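Local coordinates for 16 kDa salivary peptide (Culex quinquefasciatus, PDB 7KCG), which is a mosquito salivary protein of unknown function whose ricin-type beta-trefoil fold suggests that it may bind sugars, at residues E64-S69 with V78-K83. Sequence-based numbering, arbitrary orientation.
Sequences EELFES and VFLWIK. With FMT (formic acid), chain C.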
# COMPACT_ATOMS: atom_id res chain seq x y z
N GLU A 64 6.03 -5.07 -9.52
CA GLU A 64 6.15 -5.92 -8.34
C GLU A 64 4.97 -5.73 -7.40
O GLU A 64 4.46 -4.61 -7.23
CB GLU A 64 7.46 -5.61 -7.62
CG GLU A 64 8.69 -5.91 -8.47
CD GLU A 64 9.94 -5.17 -8.01
OE1 GLU A 64 9.87 -4.44 -7.00
OE2 GLU A 64 11.00 -5.33 -8.65
N GLU A 65 4.52 -6.83 -6.79
CA GLU A 65 3.36 -6.80 -5.90
C GLU A 65 3.74 -6.28 -4.52
O GLU A 65 4.79 -6.60 -3.98
CB GLU A 65 2.77 -8.20 -5.72
CG GLU A 65 1.99 -8.74 -6.88
CD GLU A 65 1.20 -9.98 -6.48
OE1 GLU A 65 1.83 -11.02 -6.16
OE2 GLU A 65 -0.04 -9.90 -6.48
N LEU A 66 2.84 -5.49 -3.94
CA LEU A 66 2.99 -5.01 -2.58
C LEU A 66 2.52 -6.08 -1.60
O LEU A 66 1.42 -6.62 -1.76
CB LEU A 66 2.18 -3.73 -2.39
CG LEU A 66 2.34 -3.05 -1.04
CD1 LEU A 66 3.69 -2.37 -1.00
CD2 LEU A 66 1.21 -2.04 -0.81
N PHE A 67 3.33 -6.41 -0.59
CA PHE A 67 2.88 -7.42 0.36
C PHE A 67 3.48 -7.15 1.73
O PHE A 67 4.44 -6.40 1.88
CB PHE A 67 3.20 -8.85 -0.11
CG PHE A 67 4.66 -9.24 0.02
CD1 PHE A 67 5.59 -8.79 -0.89
CD2 PHE A 67 5.07 -10.10 1.03
CE1 PHE A 67 6.93 -9.17 -0.78
CE2 PHE A 67 6.41 -10.48 1.15
CZ PHE A 67 7.33 -10.01 0.25
N GLU A 68 2.86 -7.74 2.75
CA GLU A 68 3.35 -7.65 4.12
C GLU A 68 4.03 -8.96 4.49
O GLU A 68 3.51 -10.04 4.20
CB GLU A 68 2.22 -7.35 5.11
CG GLU A 68 2.72 -7.24 6.55
CD GLU A 68 1.62 -6.95 7.56
OE1 GLU A 68 0.46 -6.71 7.16
OE2 GLU A 68 1.93 -6.95 8.78
N SER A 69 5.17 -8.85 5.17
CA SER A 69 6.08 -9.96 5.38
C SER A 69 5.96 -10.52 6.80
O SER A 69 5.54 -9.84 7.73
CB SER A 69 7.52 -9.52 5.12
OG SER A 69 8.47 -10.45 5.60
N VAL A 78 6.90 -4.13 5.02
CA VAL A 78 6.10 -4.08 3.81
C VAL A 78 7.07 -4.00 2.64
O VAL A 78 7.92 -3.10 2.60
CB VAL A 78 5.15 -2.86 3.80
CG1 VAL A 78 4.50 -2.74 2.45
CG2 VAL A 78 4.13 -2.99 4.91
N PHE A 79 6.94 -4.93 1.69
CA PHE A 79 7.90 -5.09 0.60
C PHE A 79 7.21 -5.09 -0.76
O PHE A 79 6.02 -5.37 -0.87
CB PHE A 79 8.65 -6.44 0.69
CG PHE A 79 9.53 -6.59 1.88
CD1 PHE A 79 10.50 -5.67 2.17
CD2 PHE A 79 9.41 -7.71 2.69
CE1 PHE A 79 11.33 -5.84 3.26
CE2 PHE A 79 10.23 -7.89 3.78
CZ PHE A 79 11.20 -6.94 4.06
N LEU A 80 8.00 -4.83 -1.79
CA LEU A 80 7.69 -5.21 -3.16
C LEU A 80 8.38 -6.54 -3.49
O LEU A 80 9.54 -6.74 -3.13
CB LEU A 80 8.14 -4.12 -4.14
CG LEU A 80 7.43 -2.78 -3.99
CD1 LEU A 80 7.87 -1.81 -5.06
CD2 LEU A 80 5.93 -3.01 -4.03
N TRP A 81 7.66 -7.44 -4.16
CA TRP A 81 8.09 -8.83 -4.38
C TRP A 81 8.88 -8.92 -5.68
O TRP A 81 8.31 -9.02 -6.76
CB TRP A 81 6.86 -9.73 -4.36
CG TRP A 81 7.08 -11.20 -4.50
CD1 TRP A 81 6.43 -12.04 -5.34
CD2 TRP A 81 7.97 -12.02 -3.73
NE1 TRP A 81 6.88 -13.33 -5.18
CE2 TRP A 81 7.82 -13.34 -4.19
CE3 TRP A 81 8.88 -11.77 -2.70
CZ2 TRP A 81 8.54 -14.41 -3.66
CZ3 TRP A 81 9.60 -12.83 -2.18
CH2 TRP A 81 9.43 -14.13 -2.66
N ILE A 82 10.22 -8.88 -5.64
CA ILE A 82 11.03 -8.83 -6.90
C ILE A 82 10.90 -10.12 -7.73
O ILE A 82 10.84 -10.01 -8.95
CB ILE A 82 12.50 -8.49 -6.60
CG1 ILE A 82 12.62 -7.26 -5.72
CG2 ILE A 82 13.30 -8.33 -7.88
CD1 ILE A 82 14.04 -6.86 -5.43
N LYS A 83 10.81 -11.27 -7.10
CA LYS A 83 10.75 -12.58 -7.80
C LYS A 83 9.60 -12.66 -8.81
O LYS A 83 9.78 -13.35 -9.82
CB LYS A 83 10.68 -13.70 -6.76
CG LYS A 83 10.92 -15.11 -7.28
CD LYS A 83 11.74 -15.96 -6.35
CE LYS A 83 10.89 -16.78 -5.41
NZ LYS A 83 9.89 -17.61 -6.13
C FMT C . 7.98 -12.96 3.47
O1 FMT C . 7.17 -13.24 4.32
O2 FMT C . 9.08 -12.31 3.66
O HOH W 1 5.95 -9.25 -7.53
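Phe67 leans its ring across to the opposite strand, its CE1-CZ side meeting Phe79 and Trp81: CE1 sits 3.5 Å from Phe79 CB, while CZ packs near Trp81 CE3. Its CG is placed between the backbone N and the carbonyl carbon (chi1 75°), the crowded position. The ring plane stands at 82° to the Trp81 six-membered ring and 52° to that of Phe79, and the three rings form an aromatic cluster. Beneath them the strands pair antiparallel, and Phe67 and Phe79 exchange two backbone hydrogen bonds, each 2.9 Å between N of one and O of the other. This pairing is one element of the curled antiparallel sheet of a beta-trefoil, in which strand 76-81 also pairs with strand 34-40. On the other face, Leu66 CD1 reaches Val78 CG1 at 3.6 Å and Leu80 CD2 at 3.8 Å. Toward Glu64 the direct ladder ends with Trp81 N donating to Glu65 O. Glu64, extended beyond CG, crosses Leu80 at about a right angle, OE1 resting 3.4 Å from Leu80 CB and salt-bridged to Arg35. At the far end Ser69 OG donates to O2 of a formic acid, probably from the crystallisation liquor, which Arg34 NE and Gln70 N also hold.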